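Local coordinates for excinuclease ABC, subunit A. (Deinococcus radiodurans, PDB 2VF7), which binds DNA and zinc, hydrolyses ATP as a UvrA-family member of the ABC superfamily, and is probably involved in recognising damaged DNA for repair, at residues S108-V113 against G369-D374; S112-S117 against L390-Y395; V198-D203 against P226-Y231; T693-H698 against T713-G718; V717-L722 against Q737-A742. The protein carries 1 engineered substitution. One frame throughout, in Å; residues are numbered along the deposited sequence.

Contact 1: S108-V113 against G369-D374. With ADP (adenosine-5'-diphosphate), chain D.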
# COMPACT_ATOMS: atom_id res chain seq x y z
N SER A 108 5.22 -7.00 -17.70
CA SER A 108 5.40 -5.69 -18.32
C SER A 108 6.04 -5.86 -19.68
O SER A 108 6.27 -6.98 -20.14
CB SER A 108 6.29 -4.78 -17.47
OG SER A 108 5.58 -3.69 -16.89
N SER A 109 6.33 -4.72 -20.31
CA SER A 109 7.09 -4.63 -21.55
C SER A 109 8.33 -3.82 -21.24
O SER A 109 8.40 -3.21 -20.18
CB SER A 109 6.29 -3.86 -22.60
OG SER A 109 4.91 -3.84 -22.27
N VAL A 110 9.29 -3.81 -22.14
CA VAL A 110 10.47 -2.95 -22.01
C VAL A 110 10.06 -1.46 -22.04
O VAL A 110 10.55 -0.65 -21.24
CB VAL A 110 11.49 -3.29 -23.10
CG1 VAL A 110 12.59 -2.22 -23.20
CG2 VAL A 110 12.09 -4.67 -22.86
N GLY A 111 9.14 -1.13 -22.94
CA GLY A 111 8.61 0.22 -23.06
C GLY A 111 7.78 0.73 -21.90
O GLY A 111 7.52 1.94 -21.81
N SER A 112 7.36 -0.16 -21.01
CA SER A 112 6.65 0.23 -19.80
C SER A 112 7.60 0.48 -18.64
O SER A 112 7.41 1.42 -17.87
CB SER A 112 5.64 -0.83 -19.39
OG SER A 112 4.88 -1.24 -20.50
N VAL A 113 8.62 -0.36 -18.52
CA VAL A 113 9.58 -0.24 -17.43
C VAL A 113 10.53 0.92 -17.66
O VAL A 113 11.13 1.44 -16.71
CB VAL A 113 10.37 -1.57 -17.21
CG1 VAL A 113 11.28 -1.47 -15.97
CG2 VAL A 113 9.41 -2.73 -17.02
N GLY A 369 20.32 -1.63 -26.69
CA GLY A 369 19.66 -1.15 -27.90
C GLY A 369 19.21 -2.23 -28.86
O GLY A 369 18.78 -1.93 -29.98
N TYR A 370 19.32 -3.49 -28.43
CA TYR A 370 18.91 -4.65 -29.24
C TYR A 370 17.53 -5.18 -28.83
O TYR A 370 16.95 -6.03 -29.52
CB TYR A 370 19.96 -5.77 -29.15
CG TYR A 370 20.15 -6.29 -27.74
CD1 TYR A 370 21.12 -5.74 -26.88
CD2 TYR A 370 19.36 -7.33 -27.25
CE1 TYR A 370 21.27 -6.21 -25.57
CE2 TYR A 370 19.51 -7.81 -25.97
CZ TYR A 370 20.47 -7.25 -25.13
OH TYR A 370 20.60 -7.75 -23.86
N LEU A 371 17.02 -4.68 -27.72
CA LEU A 371 15.70 -5.03 -27.21
C LEU A 371 14.60 -4.23 -27.91
O LEU A 371 14.80 -3.08 -28.27
CB LEU A 371 15.63 -4.79 -25.69
CG LEU A 371 16.50 -5.66 -24.77
CD1 LEU A 371 16.44 -5.21 -23.31
CD2 LEU A 371 16.15 -7.14 -24.89
N GLY A 372 13.44 -4.84 -28.07
CA GLY A 372 12.26 -4.16 -28.64
C GLY A 372 11.33 -3.72 -27.52
O GLY A 372 11.22 -4.41 -26.51
N LEU A 373 10.65 -2.60 -27.69
CA LEU A 373 9.81 -2.11 -26.60
C LEU A 373 8.51 -2.90 -26.32
O LEU A 373 7.84 -2.65 -25.32
CB LEU A 373 9.62 -0.57 -26.63
CG LEU A 373 9.33 0.35 -27.81
CD1 LEU A 373 9.20 1.75 -27.27
CD2 LEU A 373 10.40 0.33 -28.88
N ASP A 374 8.20 -3.88 -27.17
CA ASP A 374 7.09 -4.81 -26.92
C ASP A 374 7.53 -6.08 -26.17
O ASP A 374 6.70 -6.91 -25.79
CB ASP A 374 6.34 -5.14 -28.22
CG ASP A 374 7.22 -5.84 -29.27
OD1 ASP A 374 8.44 -6.01 -29.06
OD2 ASP A 374 6.67 -6.22 -30.34
PB ADP D . 22.37 -13.12 -25.78
O1B ADP D . 22.27 -11.98 -24.80
O2B ADP D . 21.89 -14.45 -25.30
O3B ADP D . 23.74 -13.15 -26.42
PA ADP D . 19.89 -13.42 -27.26
O1A ADP D . 18.85 -12.79 -26.39
O2A ADP D . 20.04 -14.91 -27.31
O3A ADP D . 21.34 -12.76 -26.98
O5' ADP D . 19.49 -12.97 -28.75
C5' ADP D . 19.78 -11.66 -29.24
C4' ADP D . 18.68 -11.10 -30.13
O4' ADP D . 17.51 -11.91 -30.10
C3' ADP D . 18.28 -9.74 -29.57
O3' ADP D . 18.01 -8.85 -30.65
C2' ADP D . 17.01 -10.03 -28.79
O2' ADP D . 16.15 -8.89 -28.64
C1' ADP D . 16.39 -11.16 -29.58
N9 ADP D . 15.53 -12.00 -28.70
C8 ADP D . 15.97 -12.95 -27.84
N7 ADP D . 14.94 -13.54 -27.19
C5 ADP D . 13.81 -12.95 -27.64
C6 ADP D . 12.36 -13.09 -27.37
N6 ADP D . 11.92 -14.00 -26.46
N1 ADP D . 11.50 -12.29 -28.05
C2 ADP D . 11.93 -11.38 -28.94
N3 ADP D . 13.24 -11.20 -29.24
C4 ADP D . 14.21 -11.94 -28.63

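Contact 2: S112-S117 against L390-Y395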
# COMPACT_ATOMS: atom_id res chain seq x y z
N SER A 112 7.36 -0.16 -21.01
CA SER A 112 6.65 0.23 -19.80
C SER A 112 7.60 0.48 -18.64
O SER A 112 7.41 1.42 -17.87
CB SER A 112 5.64 -0.83 -19.39
OG SER A 112 4.88 -1.24 -20.50
N VAL A 113 8.62 -0.36 -18.52
CA VAL A 113 9.58 -0.24 -17.43
C VAL A 113 10.53 0.92 -17.66
O VAL A 113 11.13 1.44 -16.71
CB VAL A 113 10.37 -1.57 -17.21
CG1 VAL A 113 11.28 -1.47 -15.97
CG2 VAL A 113 9.41 -2.73 -17.02
N THR A 114 10.66 1.35 -18.91
CA THR A 114 11.55 2.46 -19.24
C THR A 114 10.78 3.78 -19.31
O THR A 114 11.38 4.85 -19.44
CB THR A 114 12.34 2.20 -20.53
OG1 THR A 114 11.44 1.85 -21.59
CG2 THR A 114 13.31 1.06 -20.31
N THR A 115 9.45 3.69 -19.22
CA THR A 115 8.53 4.85 -19.32
C THR A 115 8.30 5.32 -20.77
O THR A 115 7.41 6.15 -21.01
CB THR A 115 8.98 6.05 -18.43
OG1 THR A 115 9.33 5.59 -17.12
CG2 THR A 115 7.85 7.10 -18.31
N LEU A 116 9.07 4.78 -21.71
CA LEU A 116 9.08 5.26 -23.11
C LEU A 116 7.73 5.20 -23.85
O LEU A 116 7.40 6.11 -24.61
CB LEU A 116 10.15 4.54 -23.94
CG LEU A 116 11.63 4.65 -23.53
CD1 LEU A 116 12.51 3.86 -24.47
CD2 LEU A 116 12.12 6.09 -23.46
N SER A 117 6.98 4.13 -23.63
CA SER A 117 5.73 3.90 -24.35
C SER A 117 4.73 5.01 -24.14
O SER A 117 4.01 5.37 -25.07
CB SER A 117 5.10 2.55 -23.99
OG SER A 117 5.95 1.49 -24.37
N LEU A 390 18.34 0.25 -13.95
CA LEU A 390 19.44 1.16 -13.76
C LEU A 390 19.30 2.38 -14.70
O LEU A 390 19.39 3.53 -14.27
CB LEU A 390 20.74 0.41 -14.02
CG LEU A 390 22.02 1.07 -13.52
CD1 LEU A 390 21.93 1.26 -12.03
CD2 LEU A 390 23.28 0.28 -13.88
N ALA A 391 19.07 2.10 -15.99
CA ALA A 391 18.94 3.13 -17.00
C ALA A 391 17.79 4.07 -16.67
O ALA A 391 17.94 5.29 -16.78
CB ALA A 391 18.74 2.51 -18.35
N THR A 392 16.68 3.51 -16.20
CA THR A 392 15.46 4.29 -15.90
C THR A 392 15.67 5.25 -14.72
O THR A 392 15.08 6.34 -14.67
CB THR A 392 14.26 3.36 -15.62
OG1 THR A 392 14.07 2.50 -16.75
CG2 THR A 392 13.00 4.15 -15.40
N GLN A 393 16.52 4.83 -13.79
CA GLN A 393 16.86 5.62 -12.62
C GLN A 393 17.71 6.82 -13.02
O GLN A 393 17.69 7.86 -12.36
CB GLN A 393 17.65 4.77 -11.61
CG GLN A 393 16.89 3.66 -10.90
CD GLN A 393 15.40 3.94 -10.67
OE1 GLN A 393 15.01 4.72 -9.78
NE2 GLN A 393 14.56 3.28 -11.46
N LEU A 394 18.49 6.65 -14.09
CA LEU A 394 19.45 7.66 -14.52
C LEU A 394 18.77 8.88 -15.13
O LEU A 394 19.43 9.91 -15.36
CB LEU A 394 20.50 7.07 -15.46
CG LEU A 394 21.78 6.54 -14.81
CD1 LEU A 394 22.71 5.97 -15.85
CD2 LEU A 394 22.50 7.66 -14.05
N TYR A 395 17.46 8.78 -15.37
CA TYR A 395 16.65 9.91 -15.79
C TYR A 395 15.37 10.08 -14.97
O TYR A 395 14.39 10.64 -15.45
CB TYR A 395 16.36 9.88 -17.29
CG TYR A 395 15.71 8.64 -17.87
CD1 TYR A 395 14.33 8.42 -17.74
CD2 TYR A 395 16.45 7.71 -18.61
CE1 TYR A 395 13.72 7.30 -18.31
CE2 TYR A 395 15.86 6.59 -19.18
CZ TYR A 395 14.49 6.39 -19.02
OH TYR A 395 13.90 5.29 -19.59

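Contact 3: V198-D203 against P226-Y231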
# COMPACT_ATOMS: atom_id res chain seq x y z
N VAL A 198 -30.88 -30.71 -10.99
CA VAL A 198 -31.87 -31.71 -10.53
C VAL A 198 -33.07 -31.05 -9.86
O VAL A 198 -34.20 -31.54 -10.02
CB VAL A 198 -31.29 -32.89 -9.64
CG1 VAL A 198 -29.92 -33.36 -10.15
CG2 VAL A 198 -31.19 -32.50 -8.22
N THR A 199 -32.83 -29.92 -9.17
CA THR A 199 -33.92 -29.08 -8.60
C THR A 199 -34.80 -28.55 -9.74
O THR A 199 -36.02 -28.52 -9.66
CB THR A 199 -33.33 -27.90 -7.74
OG1 THR A 199 -32.82 -28.42 -6.51
CG2 THR A 199 -34.35 -26.84 -7.42
N LEU A 200 -34.15 -28.13 -10.82
CA LEU A 200 -34.87 -27.60 -11.96
C LEU A 200 -35.58 -28.68 -12.78
O LEU A 200 -36.30 -28.35 -13.71
CB LEU A 200 -33.93 -26.82 -12.87
CG LEU A 200 -33.43 -25.46 -12.41
CD1 LEU A 200 -32.53 -24.92 -13.50
CD2 LEU A 200 -34.61 -24.52 -12.15
N GLY A 201 -35.37 -29.96 -12.45
CA GLY A 201 -36.12 -31.07 -13.06
C GLY A 201 -35.54 -31.56 -14.38
O GLY A 201 -36.24 -32.19 -15.20
N ILE A 202 -34.25 -31.27 -14.59
CA ILE A 202 -33.51 -31.77 -15.75
C ILE A 202 -32.87 -33.10 -15.36
O ILE A 202 -32.50 -33.28 -14.20
CB ILE A 202 -32.44 -30.73 -16.22
CG1 ILE A 202 -33.16 -29.54 -16.87
CG2 ILE A 202 -31.39 -31.38 -17.18
CD1 ILE A 202 -32.38 -28.26 -16.86
N ASP A 203 -32.76 -34.01 -16.33
CA ASP A 203 -32.25 -35.36 -16.15
C ASP A 203 -30.71 -35.43 -16.24
O ASP A 203 -30.07 -35.25 -17.28
CB ASP A 203 -32.91 -36.31 -17.16
CG ASP A 203 -32.77 -37.79 -16.79
OD1 ASP A 203 -32.01 -38.15 -15.86
OD2 ASP A 203 -33.46 -38.60 -17.45
N PRO A 226 -30.78 -18.37 -12.55
CA PRO A 226 -31.81 -18.58 -11.52
C PRO A 226 -31.23 -19.04 -10.18
O PRO A 226 -30.17 -19.69 -10.15
CB PRO A 226 -32.71 -19.66 -12.14
CG PRO A 226 -31.83 -20.38 -13.05
CD PRO A 226 -30.98 -19.31 -13.66
N VAL A 227 -31.92 -18.66 -9.10
CA VAL A 227 -31.53 -18.95 -7.72
C VAL A 227 -32.55 -19.92 -7.13
O VAL A 227 -33.72 -19.55 -6.99
CB VAL A 227 -31.52 -17.66 -6.86
CG1 VAL A 227 -31.30 -17.99 -5.38
CG2 VAL A 227 -30.43 -16.72 -7.32
N VAL A 228 -32.10 -21.13 -6.79
CA VAL A 228 -33.01 -22.25 -6.44
C VAL A 228 -32.55 -23.04 -5.21
O VAL A 228 -31.34 -23.16 -4.97
CB VAL A 228 -33.22 -23.24 -7.65
CG1 VAL A 228 -33.64 -22.49 -8.90
CG2 VAL A 228 -31.96 -24.07 -7.93
N PRO A 229 -33.50 -23.62 -4.45
CA PRO A 229 -33.16 -24.39 -3.25
C PRO A 229 -32.38 -25.64 -3.59
O PRO A 229 -32.77 -26.36 -4.52
CB PRO A 229 -34.54 -24.81 -2.72
CG PRO A 229 -35.45 -24.76 -3.92
CD PRO A 229 -34.96 -23.58 -4.67
N VAL A 230 -31.28 -25.90 -2.90
CA VAL A 230 -30.57 -27.14 -3.23
C VAL A 230 -30.45 -28.17 -2.13
O VAL A 230 -30.36 -27.83 -0.97
CB VAL A 230 -29.37 -27.01 -4.29
CG1 VAL A 230 -28.90 -25.57 -4.50
CG2 VAL A 230 -28.17 -27.97 -3.97
N TYR A 231 -30.55 -29.44 -2.51
CA TYR A 231 -30.61 -30.57 -1.58
C TYR A 231 -29.54 -31.60 -1.97
O TYR A 231 -29.81 -32.51 -2.77
CB TYR A 231 -31.99 -31.24 -1.64
CG TYR A 231 -33.18 -30.33 -1.42
CD1 TYR A 231 -33.68 -30.12 -0.14
CD2 TYR A 231 -33.82 -29.70 -2.48
CE1 TYR A 231 -34.78 -29.29 0.08
CE2 TYR A 231 -34.92 -28.85 -2.26
CZ TYR A 231 -35.39 -28.66 -0.98
OH TYR A 231 -36.49 -27.87 -0.72
O HOH W 1 -30.82 -29.99 -5.65

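Contact 4: T693-H698 against T713-G718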
# COMPACT_ATOMS: atom_id res chain seq x y z
N THR A 693 22.04 -29.21 7.88
CA THR A 693 22.87 -28.72 6.83
C THR A 693 23.31 -29.91 5.96
O THR A 693 23.31 -31.05 6.43
CB THR A 693 24.05 -28.03 7.52
OG1 THR A 693 23.67 -26.70 7.90
CG2 THR A 693 25.26 -27.97 6.65
N VAL A 694 23.69 -29.67 4.70
CA VAL A 694 24.17 -30.77 3.84
C VAL A 694 25.43 -31.42 4.43
O VAL A 694 25.58 -32.64 4.42
CB VAL A 694 24.34 -30.35 2.32
CG1 VAL A 694 25.11 -31.39 1.55
CG2 VAL A 694 22.99 -30.19 1.67
N ASP A 695 26.33 -30.58 4.95
CA ASP A 695 27.50 -31.04 5.71
C ASP A 695 27.18 -31.92 6.93
O ASP A 695 27.85 -32.92 7.15
CB ASP A 695 28.30 -29.84 6.22
CG ASP A 695 29.16 -29.20 5.16
OD1 ASP A 695 29.80 -28.18 5.52
OD2 ASP A 695 29.22 -29.68 4.00
N GLU A 696 26.20 -31.52 7.75
CA GLU A 696 25.90 -32.25 8.99
C GLU A 696 25.13 -33.53 8.67
O GLU A 696 25.23 -34.51 9.41
CB GLU A 696 25.04 -31.44 9.98
CG GLU A 696 25.51 -30.05 10.40
CD GLU A 696 24.35 -29.20 11.02
OE1 GLU A 696 24.62 -28.39 11.94
OE2 GLU A 696 23.17 -29.35 10.60
N ALA A 697 24.34 -33.51 7.60
CA ALA A 697 23.60 -34.70 7.19
C ALA A 697 24.52 -35.72 6.52
O ALA A 697 24.18 -36.91 6.40
CB ALA A 697 22.44 -34.33 6.27
N HIS A 698 25.68 -35.23 6.09
CA HIS A 698 26.72 -36.03 5.46
C HIS A 698 27.34 -36.93 6.52
O HIS A 698 27.57 -38.12 6.28
CB HIS A 698 27.75 -35.07 4.82
CG HIS A 698 28.92 -35.75 4.18
ND1 HIS A 698 30.08 -36.03 4.86
CD2 HIS A 698 29.12 -36.16 2.91
CE1 HIS A 698 30.95 -36.60 4.04
NE2 HIS A 698 30.39 -36.69 2.85
N THR A 713 27.17 -35.39 -3.85
CA THR A 713 27.14 -34.51 -5.03
C THR A 713 26.74 -33.06 -4.68
O THR A 713 27.24 -32.11 -5.27
CB THR A 713 26.19 -35.02 -6.15
OG1 THR A 713 24.86 -35.20 -5.63
CG2 THR A 713 26.69 -36.31 -6.73
N LEU A 714 25.85 -32.89 -3.72
CA LEU A 714 25.51 -31.56 -3.24
C LEU A 714 26.65 -30.90 -2.50
O LEU A 714 26.76 -29.69 -2.47
CB LEU A 714 24.30 -31.62 -2.32
CG LEU A 714 23.00 -31.93 -3.03
CD1 LEU A 714 21.96 -32.26 -1.97
CD2 LEU A 714 22.55 -30.74 -3.90
N ARG A 715 27.52 -31.72 -1.92
CA ARG A 715 28.62 -31.21 -1.13
C ARG A 715 29.77 -30.84 -2.04
O ARG A 715 30.31 -29.73 -1.94
CB ARG A 715 29.04 -32.23 -0.07
CG ARG A 715 29.50 -31.61 1.22
CD ARG A 715 29.74 -32.67 2.30
NE ARG A 715 30.90 -32.35 3.13
CZ ARG A 715 32.17 -32.59 2.77
NH1 ARG A 715 32.45 -33.16 1.61
NH2 ARG A 715 33.16 -32.26 3.59
N GLU A 716 30.10 -31.75 -2.95
CA GLU A 716 31.09 -31.54 -4.01
C GLU A 716 30.87 -30.27 -4.85
O GLU A 716 31.82 -29.69 -5.39
CB GLU A 716 31.12 -32.76 -4.96
CG GLU A 716 31.99 -33.91 -4.49
CD GLU A 716 31.81 -35.18 -5.33
OE1 GLU A 716 30.68 -35.73 -5.38
OE2 GLU A 716 32.81 -35.65 -5.92
N VAL A 717 29.61 -29.87 -4.98
CA VAL A 717 29.24 -28.81 -5.91
C VAL A 717 29.16 -27.43 -5.19
O VAL A 717 28.95 -26.38 -5.81
CB VAL A 717 27.95 -29.24 -6.72
CG1 VAL A 717 26.66 -28.62 -6.17
CG2 VAL A 717 28.13 -28.99 -8.19
N GLY A 718 29.35 -27.46 -3.87
CA GLY A 718 29.57 -26.27 -3.05
C GLY A 718 28.46 -25.87 -2.09
O GLY A 718 28.53 -24.79 -1.49

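Contact 5: V717-L722 against Q737-A742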
# COMPACT_ATOMS: atom_id res chain seq x y z
N VAL A 717 29.61 -29.87 -4.98
CA VAL A 717 29.24 -28.81 -5.91
C VAL A 717 29.16 -27.43 -5.19
O VAL A 717 28.95 -26.38 -5.81
CB VAL A 717 27.95 -29.24 -6.72
CG1 VAL A 717 26.66 -28.62 -6.17
CG2 VAL A 717 28.13 -28.99 -8.19
N GLY A 718 29.35 -27.46 -3.87
CA GLY A 718 29.57 -26.27 -3.05
C GLY A 718 28.46 -25.87 -2.09
O GLY A 718 28.53 -24.79 -1.49
N LEU A 719 27.45 -26.72 -1.93
CA LEU A 719 26.25 -26.36 -1.19
C LEU A 719 26.14 -26.95 0.23
O LEU A 719 25.06 -27.16 0.72
CB LEU A 719 25.00 -26.76 -1.99
CG LEU A 719 24.80 -26.21 -3.41
CD1 LEU A 719 23.51 -26.72 -3.95
CD2 LEU A 719 24.80 -24.70 -3.43
N GLY A 720 27.26 -27.16 0.90
CA GLY A 720 27.25 -27.77 2.20
C GLY A 720 26.53 -26.95 3.25
O GLY A 720 26.13 -27.48 4.28
N TYR A 721 26.36 -25.66 2.99
CA TYR A 721 25.78 -24.74 3.97
C TYR A 721 24.26 -24.78 3.97
O TYR A 721 23.62 -24.32 4.91
CB TYR A 721 26.33 -23.31 3.76
CG TYR A 721 26.00 -22.67 2.43
CD1 TYR A 721 24.89 -21.84 2.28
CD2 TYR A 721 26.79 -22.90 1.31
CE1 TYR A 721 24.58 -21.27 1.06
CE2 TYR A 721 26.49 -22.35 0.09
CZ TYR A 721 25.39 -21.53 -0.03
OH TYR A 721 25.10 -20.97 -1.25
N LEU A 722 23.67 -25.35 2.91
CA LEU A 722 22.22 -25.38 2.79
C LEU A 722 21.60 -26.45 3.69
O LEU A 722 22.25 -27.45 3.98
CB LEU A 722 21.82 -25.60 1.33
CG LEU A 722 22.16 -24.47 0.35
CD1 LEU A 722 21.67 -24.81 -1.02
CD2 LEU A 722 21.53 -23.16 0.80
N GLN A 737 20.50 -23.74 -9.55
CA GLN A 737 21.18 -24.33 -10.71
C GLN A 737 22.08 -25.51 -10.29
O GLN A 737 22.06 -26.57 -10.91
CB GLN A 737 22.00 -23.28 -11.47
CG GLN A 737 22.64 -23.81 -12.77
CD GLN A 737 22.91 -22.74 -13.84
OE1 GLN A 737 22.79 -21.53 -13.58
NE2 GLN A 737 23.25 -23.20 -15.05
N ARG A 738 22.87 -25.30 -9.24
CA ARG A 738 23.79 -26.30 -8.72
C ARG A 738 23.09 -27.51 -8.07
O ARG A 738 23.66 -28.58 -8.06
CB ARG A 738 24.78 -25.66 -7.74
CG ARG A 738 25.81 -24.74 -8.38
CD ARG A 738 26.76 -24.16 -7.35
NE ARG A 738 26.21 -22.98 -6.66
CZ ARG A 738 26.65 -22.51 -5.48
NH1 ARG A 738 27.63 -23.13 -4.82
NH2 ARG A 738 26.10 -21.42 -4.96
N ILE A 739 21.89 -27.33 -7.54
CA ILE A 739 21.09 -28.45 -6.99
C ILE A 739 20.65 -29.37 -8.14
O ILE A 739 20.73 -30.60 -8.03
CB ILE A 739 19.85 -27.94 -6.19
CG1 ILE A 739 20.27 -26.96 -5.09
CG2 ILE A 739 19.03 -29.08 -5.60
CD1 ILE A 739 19.11 -26.47 -4.23
N LYS A 740 20.20 -28.76 -9.24
CA LYS A 740 19.73 -29.48 -10.43
C LYS A 740 20.86 -30.24 -11.07
O LYS A 740 20.68 -31.35 -11.56
CB LYS A 740 19.17 -28.50 -11.46
CG LYS A 740 17.84 -27.86 -11.11
CD LYS A 740 17.66 -26.66 -12.01
CE LYS A 740 16.61 -25.74 -11.49
NZ LYS A 740 15.31 -26.03 -12.13
N LEU A 741 22.04 -29.61 -11.09
CA LEU A 741 23.26 -30.22 -11.59
C LEU A 741 23.66 -31.43 -10.78
O LEU A 741 24.01 -32.46 -11.36
CB LEU A 741 24.40 -29.20 -11.59
CG LEU A 741 25.72 -29.50 -12.29
CD1 LEU A 741 25.49 -30.01 -13.71
CD2 LEU A 741 26.63 -28.26 -12.29
N ALA A 742 23.62 -31.32 -9.45
CA ALA A 742 24.04 -32.41 -8.56
C ALA A 742 23.12 -33.61 -8.69
O ALA A 742 23.57 -34.76 -8.62
CB ALA A 742 24.13 -31.93 -7.13

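Contact 1: S108-V113 against G369-D374
The loop 369-374 runs from a bound ADP to the short helix 110-113, where L371, G372 and L373 meet V110 and G111. Y370 stands at the nucleotide end. Its carbonyl O accepts two bonds from the ribose, from ADP O2' at 3.1 Å and from ADP O3' at 3.2 Å. Its CG sits between the backbone N and the carbonyl carbon (chi1 61°), which keeps the ring beside the ribose, with Y370 CD2 3.5 Å from ADP C3'. The CB of L371 points toward the other segment, and L371 CD1 lies 4.4 Å from V110 CG2, a light apolar touch. G372 offers its carbonyl instead: G372 O lies 3.6 Å from V110 CB. L373 makes the polar link. Its O accepts the N-H of G111 at 3.1 Å, with an angle of 157° at the hydrogen. The same L373 O is 3.4 Å from S109 CB. The L373 CB sits 3.8 Å from G111 CA, and a side chain on that glycine would crowd it. Around this, L373 packs on L317 and V320 of helix 317-328. V110 and L371 both lean on L388 of helix 382-393, so the ADP-binding loop is wedged between two helices and the start of helix 110-113.

Contact 2: S112-S117 against L390-Y395
Two backbone carbonyls, V113 O and T114 O, meet the hydroxyls of T392 and Y395. These are the polar contacts. In the Y395 conformer described here, one of two deposited, Y395 OH gives its proton to T114 O at 2.6 Å. The bond holds for that conformer and is less certain in the other. T392 OG1 is shared between V113 O, 3.1 Å away, and L388 O, one turn back in its own helix, so its single proton is not assigned. A chi1 of -56° puts T392 OG1 anti to the carbonyl carbon, from where it meets both oxygens. The T114 hydroxyl is used elsewhere, on V110 O.

The remaining contacts are van der Waals. T114 lies across T392, with T114 CG2 3.9 Å from T392 OG1. T392 CG2 also comes close to V113 O, at 3.5 Å. L116 CD2 comes to 4.3 Å from Y395 OH. L363 of helix 345-365 packs on both T114 and Y395.

The break between helices 110-113 and 116-127, where T115 has positive phi, is thus fastened to helix 382-393. That helix begins in the sequence LSPGE, a variant of the ABC signature motif, and belongs to the first ABC unit.

Contact 3: V198-D203 against P226-Y231
T199 and L200, where helix 187-199 gives way to a loop, pack on V228 and P229 in a contact between a helix and a strand. It lies in the UvrA DNA-binding domain, far from the nucleotide and zinc sites. Strand 227-230 pairs with strand 251-254 in a two-stranded antiparallel sheet. A Schellman motif with positive phi at G201 turns the chain out of the helix just after the contact.

T199 carries most of it. Its OG1 donates to P229 O at 2.9 Å, and the C=O...donor angle of 161° places the donor nearly along the C=O axis. A water also bridges T199 OG1 to the backbone N of Y231. The torsion chi1 of -73° sets T199 OG1 beside its own backbone N and turns CG2 anti to it. That methyl meets V228 CG2 at 3.7 Å, and the two side chains run antiparallel alongside each other. L200 lies crosswise to V228, with L200 CD2 4.0 Å from V228 CG1. An alanine at T199 would probably leave P229 O without its hydroxyl donor, open a gap beside the V228 methyl and set the bridging water loose at one end.

Y231 OH bonds to M247 O, beyond the strand. The bridging water donates to T199 OG1 at 2.7 Å and accepts from Y231 N at 3.2 Å.

Contact 4: T693-H698 against T713-G718
R715 packs closely on H698 and D695 at the partly exposed side of this contact, while the buried apolar pair, V694 and L714, touches only lightly. In that pair V694 CG1 lies 4.0 Å from L714 CB, and the two side chains are set nearly perpendicular. M602 of helix 602-605 touches both residues.

The close packing rests on R715. H698 CG is anti to its backbone N (chi1 177°), which brings the ring to the arginine. R715 CD lies over one face of the H698 ring, 3.6 Å from H698 CD2, in a CH-pi contact offset toward the rim. The R715 guanidinium then lies flat on the same ring, with centres 4.4 Å apart and planes at 21°. D695 OD2 forms a salt bridge with R715 NE at 3.3 Å. The two groups are not coplanar: carboxylate and guanidinium planes stand 53° apart. D695 would probably offset the arginine's charge beside the ring. Without the imidazole, an alanine at H698 would probably leave the R715 guanidinium with no flat support and freer to turn, with D695 as its remaining mate here. F708 meets the H698 ring as well, at an inclined angle.

The arrangement is a packing of helix 694-700 on helix 705-716 in the second ABC ATPase unit, with an arginine-histidine stack and a salt bridge at its partly exposed edge.

Contact 5: V717-L722 against Q737-A742
V717 and R738 bring the two backbones closest, with their CA atoms 6.6 Å apart. Segment 717-722 has no regular structure. It leaves helix 705-716 through a Schellman motif, G718 having a phi of 110°, and closes a type I turn from L719 to L722. Segment 737-742 is helical throughout.

R738 has two deposited conformers, and the account of its guanidinium holds for one of them. There L719 CD2 sits over the centre of the group, 3.5 Å above its plane. V717 O lies at the edge, in the plane, 3.6 Å from R738 NH1, without a hydrogen bond. The bend of the R738 chain at chi3 (-82°) turns NE back, and NE bonds to G734 O in its own helix. L719 also presses CD1 on I739 CG1 at 3.4 Å, tighter than usual for carbons. V717 CG1 fits against R738 CB at 3.8 Å and A742 CB at 4.3 Å. Y721 OH, which bonds to E735, comes only to 3.9 Å from R738 NH2.

The ADP-touching residues Y721 and L722 are thus backed by the helix that begins within the LSGGE signature. The grip is apolar. In this conformer packing holds the arginine across the two segments, and nearby carbonyl and hydroxyl oxygens would probably favour its positive charge; this is less certain for the other conformer.

Overall arrangement
Contacts 1 and 2 share S112 and V113 on helix 110-113, and their centres are about 10 Å apart. Both close before contacts 4 and 5 open along the chain. Contacts 4 and 5 share V717 and G718, with centres about 8 Å apart, and a probable hydrogen bond of 2.7 Å from V694 N to L722 O ties them. The two pairs lie on opposite sides of the chain's centre; contacts 1 and 5 are about 17 Å apart at their nearest atoms. These two each touch a different ADP pocket, as befits a protein with two ABC units. Contact 3 is nested in the long loops closed by contacts 1 and 2, yet its centre lies about 52 Å from that of contact 1. This is consistent with a DNA-binding domain inserted in, and reaching well out from, the nucleotide-binding core.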